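Glycerate 2-kinase (Pyrococcus horikoshii, PDB 1X3L) catalyses the ATP-dependent phosphorylation of D-glycerate to 2-phosphoglycerate, and can also draw phosphate from other nucleotides or pyrophosphate. Local coordinates at residues Ala96-Pro101 with Ser134-Glu138; Ser159-Glu165 with Ile223-Ile229; Thr168-His172 with Thr215-Ala220; Val176-Ala182 with Ala206-Val211. All blocks are in the same frame, centred on the assembly; numbering follows the deposited sequence.

Contact 1. Residues Ala96-Pro101 with Ser134-Glu138; sequences AGHPIP and SALFE. With SO4 (sulfate ion), chain B.
Ala135 and Leu136, at the end of the short helix 133-136, pack into the loop Ala96-Pro101 beside an anion site: the loop follows strand 92-96 and the helix follows strand 124-129, so both lie beyond the C-terminal ends of parallel strands, where a sulfate binds. The methyl of Ala135 sits inside the curve of the loop, which has a cis peptide before Pro99. Its CB lies 3.3 Å from Pro99 O and 4.0 Å from Pro101 CD. Pro101 CB rests 3.2 Å from Ala135 O, which also accepts a hydrogen bond from Ser105 OG. Leu136 reaches back along the loop with one branch: CD2 is 3.2 Å from Ala96 O and 3.7 Å from His98 CB, with Gly97 O also beside it. His98 turns CG anti to its backbone N (chi1 178°), which carries the imidazole past Leu136 and over toward Lys58, a substrate-binding residue by similarity. One residue before Ala135, the amide of Ser134 meets the sulfate, Ser134 N to SO4 O3 2.9 Å at 164°, and Gly132 N and Ala206 N bind the same ion. Between the segments, methyl and ring carbons lie against backbone oxygens, so shape holds the loop on the helix, while the Ser134 amide is turned to the sulfate, probably a crystallisation ion that may mark the place of a substrate or nucleotide anion.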
loop_
_atom_site.group_PDB
_atom_site.type_symbol
_atom_site.label_atom_id
_atom_site.label_comp_id
_atom_site.label_asym_id
_atom_site.label_seq_id
_atom_site.Cartn_x
_atom_site.Cartn_y
_atom_site.Cartn_z
ATOM N N ALA A 96 15.567 -9.507 6.288
ATOM C CA ALA A 96 16.308 -8.379 6.833
ATOM C C ALA A 96 15.539 -7.547 7.845
ATOM O O ALA A 96 14.370 -7.800 8.116
ATOM C CB ALA A 96 16.792 -7.492 5.697
ATOM N N GLY A 97 16.209 -6.539 8.390
ATOM C CA GLY A 97 15.592 -5.684 9.386
ATOM C C GLY A 97 14.546 -4.700 8.893
ATOM O O GLY A 97 14.633 -4.165 7.781
ATOM N N HIS A 98 13.552 -4.469 9.746
ATOM C CA HIS A 98 12.456 -3.544 9.482
ATOM C C HIS A 98 11.690 -3.361 10.790
ATOM O O HIS A 98 11.426 -4.334 11.498
ATOM C CB HIS A 98 11.523 -4.104 8.401
ATOM C CG HIS A 98 10.342 -3.229 8.112
ATOM N ND1 HIS A 98 9.222 -3.201 8.915
ATOM C CD2 HIS A 98 10.127 -2.316 7.136
ATOM C CE1 HIS A 98 8.369 -2.307 8.447
ATOM N NE2 HIS A 98 8.895 -1.755 7.367
ATOM N N PRO A 99 11.296 -2.120 11.118
ATOM C CA PRO A 99 11.485 -0.859 10.392
ATOM C C PRO A 99 12.898 -0.275 10.420
ATOM O O PRO A 99 13.152 0.764 9.815
ATOM C CB PRO A 99 10.477 0.064 11.062
ATOM C CG PRO A 99 10.565 -0.370 12.483
ATOM C CD PRO A 99 10.555 -1.885 12.371
ATOM N N ILE A 100 13.812 -0.926 11.129
ATOM C CA ILE A 100 15.185 -0.436 11.201
ATOM C C ILE A 100 16.085 -1.381 10.427
ATOM O O ILE A 100 16.123 -2.580 10.699
ATOM C CB ILE A 100 15.682 -0.342 12.656
ATOM C CG1 ILE A 100 14.781 0.608 13.446
ATOM C CG2 ILE A 100 17.128 0.156 12.683
ATOM C CD1 ILE A 100 15.174 0.750 14.903
ATOM N N PRO A 101 16.827 -0.847 9.447
ATOM C CA PRO A 101 17.726 -1.663 8.631
ATOM C C PRO A 101 18.882 -2.270 9.421
ATOM O O PRO A 101 19.364 -1.679 10.389
ATOM C CB PRO A 101 18.210 -0.678 7.573
ATOM C CG PRO A 101 18.267 0.612 8.340
ATOM C CD PRO A 101 16.967 0.584 9.114
ATOM N N SER A 134 12.167 0.207 2.193
ATOM C CA SER A 134 13.197 1.172 2.579
ATOM C C SER A 134 14.207 0.628 3.584
ATOM O O SER A 134 15.412 0.823 3.421
ATOM C CB SER A 134 12.565 2.445 3.147
ATOM O OG SER A 134 11.921 3.191 2.132
ATOM N N ALA A 135 13.715 -0.045 4.620
ATOM C CA ALA A 135 14.581 -0.606 5.652
ATOM C C ALA A 135 15.129 -1.978 5.265
ATOM O O ALA A 135 16.280 -2.306 5.559
ATOM C CB ALA A 135 13.817 -0.704 6.971
ATOM N N LEU A 136 14.299 -2.773 4.599
ATOM C CA LEU A 136 14.682 -4.117 4.180
ATOM C C LEU A 136 15.706 -4.151 3.056
ATOM O O LEU A 136 16.454 -5.118 2.918
ATOM C CB LEU A 136 13.450 -4.889 3.716
ATOM C CG LEU A 136 12.359 -5.220 4.730
ATOM C CD1 LEU A 136 11.134 -5.765 3.990
ATOM C CD2 LEU A 136 12.891 -6.234 5.745
ATOM N N PHE A 137 15.732 -3.095 2.251
ATOM C CA PHE A 137 16.623 -3.033 1.103
ATOM C C PHE A 137 17.395 -1.721 1.107
ATOM O O PHE A 137 16.897 -0.698 0.636
ATOM C CB PHE A 137 15.776 -3.136 -0.164
ATOM C CG PHE A 137 16.554 -3.407 -1.406
ATOM C CD1 PHE A 137 17.010 -4.690 -1.690
ATOM C CD2 PHE A 137 16.788 -2.391 -2.326
ATOM C CE1 PHE A 137 17.680 -4.959 -2.883
ATOM C CE2 PHE A 137 17.460 -2.652 -3.520
ATOM C CZ PHE A 137 17.904 -3.936 -3.798
ATOM N N GLU A 138 18.613 -1.753 1.638
ATOM C CA GLU A 138 19.421 -0.546 1.706
ATOM C C GLU A 138 20.922 -0.790 1.637
ATOM O O GLU A 138 21.436 -1.795 2.129
ATOM C CB GLU A 138 19.084 0.233 2.984
ATOM C CG GLU A 138 19.918 1.495 3.190
ATOM C CD GLU A 138 19.904 2.422 1.983
ATOM O OE1 GLU A 138 18.813 2.860 1.571
ATOM O OE2 GLU A 138 20.987 2.718 1.444
HETATM S S SO4 B . 8.337 1.957 2.988
HETATM O O1 SO4 B . 8.524 2.934 1.903
HETATM O O2 SO4 B . 8.034 2.687 4.231
HETATM O O3 SO4 B . 9.560 1.153 3.171
HETATM O O4 SO4 B . 7.219 1.057 2.659
#

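Contact 2. Residues Ser159-Glu165 with Ile223-Ile229; sequences SGAKIHE and ILELYDI
Glu165 OE1 is gripped by two donors, one from each segment. Tyr227 OH gives it a hydrogen bond of 2.6 Å on the syn lone pair, and Lys162 N reaches the anti lone pair at 3.2 Å, with an angle of 143°. The carboxylate stands almost perpendicular to the phenol ring, their planes 84° apart, and the oxygen lies at the ring edge near its plane. An extended chain beyond CG (chi2 -179°) takes the carboxylate of Glu165 out to that hydroxyl. The two bonds hold OE1 in place from its syn and anti sides, and the negative charge would probably be steadied there. Lys162 is the N-cap residue of helix 163-171, so the glutamate closes back on the helix start while tying it to the end of helix 217-226. That second helix stops in a Schellman motif: Asp228, with positive phi, is its C-prime residue. The ring of Tyr227 then lies along the loop Ser159-Ala161, with Gly160 O 3.7 Å above one face, offset toward the rim. Ala161 CB comes obliquely to the ring, 3.2 Å from Tyr227 CE1. Near the root of the tyrosine, Ser159 OG is 3.7 Å from Tyr227 CB and hydrogen-bonds to Leu155 O of helix 146-158. One helical turn before Tyr227, Ile223 brings CD1 to 3.5 Å from Glu165 CB and also meets the carbonyl oxygen of that residue.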
loop_
_atom_site.group_PDB
_atom_site.type_symbol
_atom_site.label_atom_id
_atom_site.label_comp_id
_atom_site.label_asym_id
_atom_site.label_seq_id
_atom_site.Cartn_x
_atom_site.Cartn_y
_atom_site.Cartn_z
ATOM N N SER A 159 14.707 16.463 15.330
ATOM C CA SER A 159 14.534 17.894 15.099
ATOM C C SER A 159 13.226 18.218 14.389
ATOM O O SER A 159 13.006 19.354 13.964
ATOM C CB SER A 159 15.706 18.433 14.279
ATOM O OG SER A 159 15.749 17.815 13.006
ATOM N N GLY A 160 12.358 17.219 14.266
ATOM C CA GLY A 160 11.086 17.431 13.603
ATOM C C GLY A 160 11.263 17.871 12.166
ATOM O O GLY A 160 11.266 19.065 11.864
ATOM N N ALA A 161 11.415 16.900 11.273
ATOM C CA ALA A 161 11.595 17.193 9.857
ATOM C C ALA A 161 10.457 16.589 9.047
ATOM O O ALA A 161 9.997 15.485 9.342
ATOM C CB ALA A 161 12.925 16.637 9.382
ATOM N N LYS A 162 10.001 17.313 8.030
ATOM C CA LYS A 162 8.919 16.819 7.190
ATOM C C LYS A 162 9.362 15.518 6.524
ATOM O O LYS A 162 10.530 15.360 6.168
ATOM C CB LYS A 162 8.537 17.870 6.144
ATOM C CG LYS A 162 7.997 19.163 6.752
ATOM C CD LYS A 162 7.425 20.096 5.692
ATOM C CE LYS A 162 6.908 21.392 6.308
ATOM N NZ LYS A 162 6.249 22.285 5.304
ATOM N N ILE A 163 8.427 14.588 6.365
ATOM C CA ILE A 163 8.724 13.284 5.776
ATOM C C ILE A 163 9.373 13.299 4.388
ATOM O O ILE A 163 10.224 12.458 4.090
ATOM C CB ILE A 163 7.450 12.404 5.733
ATOM C CG1 ILE A 163 7.728 11.110 4.960
ATOM C CG2 ILE A 163 6.303 13.189 5.122
ATOM C CD1 ILE A 163 6.539 10.177 4.889
ATOM N N HIS A 164 8.986 14.241 3.537
ATOM C CA HIS A 164 9.567 14.289 2.200
ATOM C C HIS A 164 10.981 14.870 2.231
ATOM O O HIS A 164 11.795 14.586 1.349
ATOM C CB HIS A 164 8.673 15.100 1.254
ATOM C CG HIS A 164 8.652 16.568 1.540
ATOM N ND1 HIS A 164 9.696 17.406 1.209
ATOM C CD2 HIS A 164 7.707 17.351 2.113
ATOM C CE1 HIS A 164 9.393 18.643 1.564
ATOM N NE2 HIS A 164 8.192 18.637 2.114
ATOM N N GLU A 165 11.269 15.678 3.249
ATOM C CA GLU A 165 12.591 16.281 3.398
ATOM C C GLU A 165 13.558 15.219 3.904
ATOM O O GLU A 165 14.755 15.278 3.634
ATOM C CB GLU A 165 12.550 17.449 4.389
ATOM C CG GLU A 165 11.659 18.601 3.961
ATOM C CD GLU A 165 11.662 19.748 4.956
ATOM O OE1 GLU A 165 11.352 19.512 6.140
ATOM O OE2 GLU A 165 11.972 20.888 4.552
ATOM N N ILE A 223 18.337 21.271 3.718
ATOM C CA ILE A 223 17.511 20.624 4.729
ATOM C C ILE A 223 18.263 20.356 6.027
ATOM O O ILE A 223 17.767 20.668 7.110
ATOM C CB ILE A 223 16.935 19.291 4.193
ATOM C CG1 ILE A 223 15.862 19.579 3.137
ATOM C CG2 ILE A 223 16.370 18.461 5.337
ATOM C CD1 ILE A 223 15.334 18.344 2.437
ATOM N N LEU A 224 19.453 19.772 5.924
ATOM C CA LEU A 224 20.242 19.476 7.113
ATOM C C LEU A 224 20.603 20.752 7.861
ATOM O O LEU A 224 20.622 20.776 9.090
ATOM C CB LEU A 224 21.514 18.709 6.738
ATOM C CG LEU A 224 21.298 17.268 6.267
ATOM C CD1 LEU A 224 22.636 16.623 5.947
ATOM C CD2 LEU A 224 20.579 16.479 7.349
ATOM N N GLU A 225 20.884 21.815 7.114
ATOM C CA GLU A 225 21.234 23.093 7.718
ATOM C C GLU A 225 19.997 23.750 8.326
ATOM O O GLU A 225 20.039 24.256 9.449
ATOM C CB GLU A 225 21.853 24.025 6.669
ATOM C CG GLU A 225 23.222 23.575 6.168
ATOM C CD GLU A 225 23.809 24.520 5.133
ATOM O OE1 GLU A 225 23.180 24.703 4.068
ATOM O OE2 GLU A 225 24.897 25.080 5.385
ATOM N N LEU A 226 18.897 23.732 7.580
ATOM C CA LEU A 226 17.645 24.323 8.036
ATOM C C LEU A 226 17.242 23.815 9.416
ATOM O O LEU A 226 16.638 24.544 10.203
ATOM C CB LEU A 226 16.523 24.017 7.042
ATOM C CG LEU A 226 15.144 24.549 7.436
ATOM C CD1 LEU A 226 15.182 26.070 7.487
ATOM C CD2 LEU A 226 14.097 24.069 6.441
ATOM N N TYR A 227 17.576 22.563 9.706
ATOM C CA TYR A 227 17.242 21.965 10.991
ATOM C C TYR A 227 18.453 21.872 11.908
ATOM O O TYR A 227 18.474 21.086 12.855
ATOM C CB TYR A 227 16.629 20.583 10.765
ATOM C CG TYR A 227 15.260 20.644 10.121
ATOM C CD1 TYR A 227 14.847 19.670 9.214
ATOM C CD2 TYR A 227 14.372 21.677 10.427
ATOM C CE1 TYR A 227 13.584 19.725 8.625
ATOM C CE2 TYR A 227 13.108 21.739 9.847
ATOM C CZ TYR A 227 12.722 20.761 8.948
ATOM O OH TYR A 227 11.475 20.818 8.376
ATOM N N ASP A 228 19.456 22.694 11.616
ATOM C CA ASP A 228 20.692 22.749 12.392
ATOM C C ASP A 228 21.271 21.399 12.803
ATOM O O ASP A 228 21.679 21.219 13.952
ATOM C CB ASP A 228 20.487 23.616 13.636
ATOM C CG ASP A 228 20.307 25.084 13.297
ATOM O OD1 ASP A 228 21.237 25.680 12.709
ATOM O OD2 ASP A 228 19.235 25.643 13.614
ATOM N N ILE A 229 21.309 20.456 11.869
ATOM C CA ILE A 229 21.875 19.142 12.151
ATOM C C ILE A 229 22.987 18.837 11.155
ATOM O O ILE A 229 23.589 17.765 11.190
ATOM C CB ILE A 229 20.812 18.023 12.071
ATOM C CG1 ILE A 229 20.083 18.086 10.730
ATOM C CG2 ILE A 229 19.837 18.147 13.235
ATOM C CD1 ILE A 229 19.084 16.968 10.536
#

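Contact 3. Residues Thr168-His172 with Thr215-Ala220; sequences TVRKH and TTFEDA
His172 and Phe217 meet edge to face, the imidazole edge directed at the phenyl face with ring planes 69° apart and centroids 4.9 Å apart. The atom that touches is His172 CD2, which lies 3.6 Å above the phenyl plane and offset toward its rim. Two polar partners fix the rotation of the imidazole. With CG beside the backbone N and opposite the carbonyl carbon (chi1 -73°), the ring folds back so that His172 ND1 donates to Thr168 O at 2.7 Å, a bond lying in the ring plane; the other ring nitrogen, NE2, is hydrogen-bonded to Glu251 OE2. Over one imidazole face sits Thr216 O, 3.4 Å above the plane. Thr215 OG1 approaches the edge instead, 3.0 Å from His172 CE1, and hydrogen-bonds to Asp213. The two threonines lie at a slant to each other, and Thr168 CG2 presses to 3.4 Å from Thr215 CB, tighter than usual. Farther along, Val169 CG2 stands 4.4 Å from the methyl of Ala220. The arrangement joins the C-terminal end of helix 163-171 to the N-terminus of helix 217-226, which opens with a capping box: Asp219 N bonds to Thr216 OG1, and Thr216 N returns the bond to Asp219 OD2.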
loop_
_atom_site.group_PDB
_atom_site.type_symbol
_atom_site.label_atom_id
_atom_site.label_comp_id
_atom_site.label_asym_id
_atom_site.label_seq_id
_atom_site.Cartn_x
_atom_site.Cartn_y
_atom_site.Cartn_z
ATOM N N THR A 168 14.416 13.053 0.991
ATOM C CA THR A 168 15.377 13.741 0.138
ATOM C C THR A 168 16.795 13.471 0.620
ATOM O O THR A 168 17.686 13.160 -0.174
ATOM C CB THR A 168 15.134 15.256 0.140
ATOM O OG1 THR A 168 13.893 15.534 -0.517
ATOM C CG2 THR A 168 16.266 15.985 -0.573
ATOM N N VAL A 169 16.998 13.594 1.927
ATOM C CA VAL A 169 18.306 13.352 2.503
ATOM C C VAL A 169 18.670 11.878 2.368
ATOM O O VAL A 169 19.758 11.555 1.903
ATOM C CB VAL A 169 18.356 13.764 3.993
ATOM C CG1 VAL A 169 19.712 13.417 4.586
ATOM C CG2 VAL A 169 18.103 15.259 4.128
ATOM N N ARG A 170 17.755 10.986 2.749
ATOM C CA ARG A 170 18.021 9.549 2.669
ATOM C C ARG A 170 18.294 9.077 1.242
ATOM O O ARG A 170 19.172 8.237 1.015
ATOM C CB ARG A 170 16.864 8.740 3.274
ATOM C CG ARG A 170 16.684 8.927 4.785
ATOM C CD ARG A 170 15.666 7.948 5.396
ATOM N NE ARG A 170 14.356 8.022 4.748
ATOM C CZ ARG A 170 13.995 7.293 3.694
ATOM N NH1 ARG A 170 14.839 6.419 3.161
ATOM N NH2 ARG A 170 12.791 7.451 3.160
ATOM N N LYS A 171 17.548 9.612 0.279
ATOM C CA LYS A 171 17.752 9.229 -1.114
ATOM C C LYS A 171 19.149 9.616 -1.603
ATOM O O LYS A 171 19.706 8.957 -2.485
ATOM C CB LYS A 171 16.695 9.875 -2.017
ATOM C CG LYS A 171 15.300 9.269 -1.870
ATOM C CD LYS A 171 14.295 9.902 -2.829
ATOM C CE LYS A 171 12.936 9.220 -2.697
ATOM N NZ LYS A 171 11.984 9.628 -3.764
ATOM N N HIS A 172 19.718 10.673 -1.028
ATOM C CA HIS A 172 21.044 11.124 -1.443
ATOM C C HIS A 172 22.234 10.519 -0.700
ATOM O O HIS A 172 23.359 10.992 -0.847
ATOM C CB HIS A 172 21.123 12.654 -1.403
ATOM C CG HIS A 172 20.372 13.316 -2.517
ATOM N ND1 HIS A 172 19.005 13.498 -2.490
ATOM C CD2 HIS A 172 20.784 13.762 -3.728
ATOM C CE1 HIS A 172 18.608 14.022 -3.635
ATOM N NE2 HIS A 172 19.668 14.191 -4.404
ATOM N N THR A 215 14.668 15.900 -6.260
ATOM C CA THR A 215 15.499 16.560 -5.257
ATOM C C THR A 215 16.987 16.429 -5.599
ATOM O O THR A 215 17.394 15.528 -6.339
ATOM C CB THR A 215 15.243 16.004 -3.840
ATOM O OG1 THR A 215 15.683 14.644 -3.763
ATOM C CG2 THR A 215 13.758 16.078 -3.512
ATOM N N THR A 216 17.793 17.330 -5.050
ATOM C CA THR A 216 19.221 17.349 -5.328
ATOM C C THR A 216 20.071 17.326 -4.069
ATOM O O THR A 216 19.550 17.368 -2.953
ATOM C CB THR A 216 19.586 18.620 -6.097
ATOM O OG1 THR A 216 19.258 19.759 -5.292
ATOM C CG2 THR A 216 18.811 18.700 -7.402
ATOM N N PHE A 217 21.387 17.265 -4.260
ATOM C CA PHE A 217 22.327 17.274 -3.145
ATOM C C PHE A 217 22.186 18.617 -2.440
ATOM O O PHE A 217 22.290 18.709 -1.219
ATOM C CB PHE A 217 23.765 17.106 -3.648
ATOM C CG PHE A 217 24.122 15.693 -4.013
ATOM C CD1 PHE A 217 24.212 14.712 -3.036
ATOM C CD2 PHE A 217 24.363 15.340 -5.337
ATOM C CE1 PHE A 217 24.535 13.399 -3.366
ATOM C CE2 PHE A 217 24.688 14.030 -5.678
ATOM C CZ PHE A 217 24.774 13.057 -4.691
ATOM N N GLU A 218 21.941 19.659 -3.223
ATOM C CA GLU A 218 21.777 20.996 -2.676
ATOM C C GLU A 218 20.540 21.034 -1.776
ATOM O O GLU A 218 20.560 21.650 -0.709
ATOM C CB GLU A 218 21.649 22.005 -3.815
ATOM C CG GLU A 218 21.658 23.458 -3.382
ATOM C CD GLU A 218 21.954 24.393 -4.541
ATOM O OE1 GLU A 218 23.050 24.265 -5.136
ATOM O OE2 GLU A 218 21.099 25.247 -4.861
ATOM N N ASP A 219 19.468 20.367 -2.203
ATOM C CA ASP A 219 18.249 20.321 -1.400
ATOM C C ASP A 219 18.541 19.597 -0.089
ATOM O O ASP A 219 18.084 20.010 0.975
ATOM C CB ASP A 219 17.118 19.590 -2.137
ATOM C CG ASP A 219 16.581 20.371 -3.318
ATOM O OD1 ASP A 219 16.597 21.619 -3.268
ATOM O OD2 ASP A 219 16.125 19.740 -4.295
ATOM N N ALA A 220 19.307 18.513 -0.172
ATOM C CA ALA A 220 19.658 17.738 1.012
ATOM C C ALA A 220 20.473 18.562 2.011
ATOM O O ALA A 220 20.240 18.490 3.218
ATOM C CB ALA A 220 20.429 16.495 0.607
#

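Contact 4. Residues Val176-Ala182 with Ala206-Val211; sequences VKGGKLA and ASGPTV. With SO4 (sulfate ion), chain B.
Lys177 runs along Ser207 from CB to CE. Its CB is 3.8 Å from Ser207 O; CG and CD then pass the serine methylene, Lys177 CD coming within 3.5 Å of Ser207 CB, a tight carbon contact. CE lies beside Ser207 OG. The chain is extended up to there and bends only at the last torsion (chi4 52°), which turns NZ off the serine toward Glu138, its salt-bridge partner, and Ser134 O. A water 2.8 Å from Lys177 NZ also lies within hydrogen-bonding distance of Ala206 O, though its protons may be shared with other acceptors. Ser207 OG for its part is hydrogen-bonded to Ser134 and Arg170.

Beyond the lysine, the main chains take over. A type I' turn from Lys177 to Lys180 puts Gly178 and Gly179 against the loop: Gly178 N to Ser207 O is 3.2 Å and nearly straight at 173°, and Gly179 N to Gly208 O is 2.7 Å. Both glycines have positive phi, and Gly179 CA lies close to Pro209 O (3.0 Å) and to Val211 O. Pro209 O then receives Ala182 N at 3.2 Å, with a weak bond from Leu181 N, so a loop carbonyl meets amides at the start of the short, weakly bonded helix 180-183. At the other end of the loop, Ala206 N holds SO4 O1 at 2.7 Å.

The contact is largely buried: Leu181 packs on Leu116 of helix 103-118, Pro209 on Ile129 and Thr210 on Ile127 of strand 124-129, and Ala182 on Val260 of strand 260-266.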
loop_
_atom_site.group_PDB
_atom_site.type_symbol
_atom_site.label_atom_id
_atom_site.label_comp_id
_atom_site.label_asym_id
_atom_site.label_seq_id
_atom_site.Cartn_x
_atom_site.Cartn_y
_atom_site.Cartn_z
ATOM N N VAL A 176 20.920 2.726 -3.772
ATOM C CA VAL A 176 19.820 2.103 -4.509
ATOM C C VAL A 176 18.511 2.901 -4.553
ATOM O O VAL A 176 17.665 2.676 -5.422
ATOM C CB VAL A 176 19.525 0.690 -3.956
ATOM C CG1 VAL A 176 20.704 -0.228 -4.245
ATOM C CG2 VAL A 176 19.261 0.753 -2.467
ATOM N N LYS A 177 18.346 3.831 -3.623
ATOM C CA LYS A 177 17.135 4.638 -3.577
ATOM C C LYS A 177 17.217 5.815 -4.546
ATOM O O LYS A 177 18.267 6.070 -5.131
ATOM C CB LYS A 177 16.909 5.140 -2.150
ATOM C CG LYS A 177 16.545 4.036 -1.167
ATOM C CD LYS A 177 16.621 4.528 0.269
ATOM C CE LYS A 177 15.963 3.547 1.233
ATOM N NZ LYS A 177 16.458 2.159 1.070
ATOM N N GLY A 178 16.104 6.524 -4.721
ATOM C CA GLY A 178 16.094 7.668 -5.618
ATOM C C GLY A 178 16.357 7.304 -7.066
ATOM O O GLY A 178 17.077 8.013 -7.772
ATOM N N GLY A 179 15.775 6.193 -7.506
ATOM C CA GLY A 179 15.942 5.746 -8.879
ATOM C C GLY A 179 17.293 5.128 -9.216
ATOM O O GLY A 179 17.518 4.691 -10.350
ATOM N N LYS A 180 18.192 5.066 -8.239
ATOM C CA LYS A 180 19.520 4.521 -8.489
ATOM C C LYS A 180 19.550 3.041 -8.839
ATOM O O LYS A 180 20.419 2.604 -9.593
ATOM C CB LYS A 180 20.437 4.826 -7.301
ATOM C CG LYS A 180 20.833 6.305 -7.236
ATOM C CD LYS A 180 21.711 6.617 -6.034
ATOM C CE LYS A 180 22.308 8.008 -6.141
ATOM N NZ LYS A 180 23.210 8.125 -7.336
ATOM N N LEU A 181 18.609 2.262 -8.311
ATOM C CA LEU A 181 18.574 0.840 -8.632
ATOM C C LEU A 181 18.254 0.703 -10.122
ATOM O O LEU A 181 18.882 -0.079 -10.835
ATOM C CB LEU A 181 17.510 0.113 -7.796
ATOM C CG LEU A 181 17.489 -1.417 -7.898
ATOM C CD1 LEU A 181 18.757 -1.994 -7.266
ATOM C CD2 LEU A 181 16.252 -1.970 -7.191
ATOM N N ALA A 182 17.281 1.477 -10.593
ATOM C CA ALA A 182 16.898 1.433 -11.999
ATOM C C ALA A 182 18.058 1.854 -12.906
ATOM O O ALA A 182 18.180 1.362 -14.023
ATOM C CB ALA A 182 15.695 2.335 -12.244
ATOM N N ALA A 206 9.170 2.537 -0.682
ATOM C CA ALA A 206 10.517 1.979 -0.588
ATOM C C ALA A 206 11.561 3.032 -0.953
ATOM O O ALA A 206 12.717 2.708 -1.223
ATOM C CB ALA A 206 10.658 0.764 -1.505
ATOM N N SER A 207 11.139 4.293 -0.952
ATOM C CA SER A 207 12.011 5.414 -1.284
ATOM C C SER A 207 12.322 5.503 -2.776
ATOM O O SER A 207 13.393 5.958 -3.173
ATOM C CB SER A 207 13.304 5.339 -0.470
ATOM O OG SER A 207 13.033 5.557 0.905
ATOM N N GLY A 208 11.364 5.062 -3.588
ATOM C CA GLY A 208 11.480 5.111 -5.037
ATOM C C GLY A 208 12.804 4.728 -5.666
ATOM O O GLY A 208 13.441 5.560 -6.316
ATOM N N PRO A 209 13.237 3.469 -5.511
ATOM C CA PRO A 209 14.503 3.009 -6.086
ATOM C C PRO A 209 14.488 2.922 -7.618
ATOM O O PRO A 209 15.547 2.860 -8.244
ATOM C CB PRO A 209 14.705 1.644 -5.421
ATOM C CG PRO A 209 13.293 1.155 -5.241
ATOM C CD PRO A 209 12.592 2.398 -4.726
ATOM N N THR A 210 13.298 2.923 -8.218
ATOM C CA THR A 210 13.183 2.842 -9.679
ATOM C C THR A 210 12.409 4.010 -10.310
ATOM O O THR A 210 12.049 3.961 -11.489
ATOM C CB THR A 210 12.500 1.522 -10.129
ATOM O OG1 THR A 210 11.114 1.547 -9.762
ATOM C CG2 THR A 210 13.166 0.322 -9.474
ATOM N N VAL A 211 12.143 5.053 -9.531
ATOM C CA VAL A 211 11.433 6.210 -10.060
ATOM C C VAL A 211 12.289 7.460 -9.926
ATOM O O VAL A 211 13.200 7.521 -9.097
ATOM C CB VAL A 211 10.086 6.448 -9.332
ATOM C CG1 VAL A 211 9.139 5.281 -9.592
ATOM C CG2 VAL A 211 10.322 6.625 -7.847
HETATM S S SO4 B . 8.337 1.957 2.988
HETATM O O1 SO4 B . 8.524 2.934 1.903
HETATM O O2 SO4 B . 8.034 2.687 4.231
HETATM O O3 SO4 B . 9.560 1.153 3.171
HETATM O O4 SO4 B . 7.219 1.057 2.659
HETATM O O HOH W 1 14.906 0.829 -0.904
#

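In the fold
All four contacts lie in the N-terminal DUF4147 part of the chain. Contact 1 closes first along the chain; contact 2 then spans a loop that encloses contact 3, and contact 3 in turn encloses contact 4. Contacts 2 and 3 share helices 163-171 and 217-226, their centres 11 Å apart, joined by Ile223 against Thr168 and Val169. Contact 4 lies 13 Å from contact 3 and 14 Å from contact 1, centre to centre, and touches both: Lys177 makes a salt bridge to Glu138, and Arg170 probably a hydrogen bond to Ser207. Contacts 1 and 4 also share the sulfate, so contact 4 lies between the helical pair and the region near Lys58, which binds substrate by similarity.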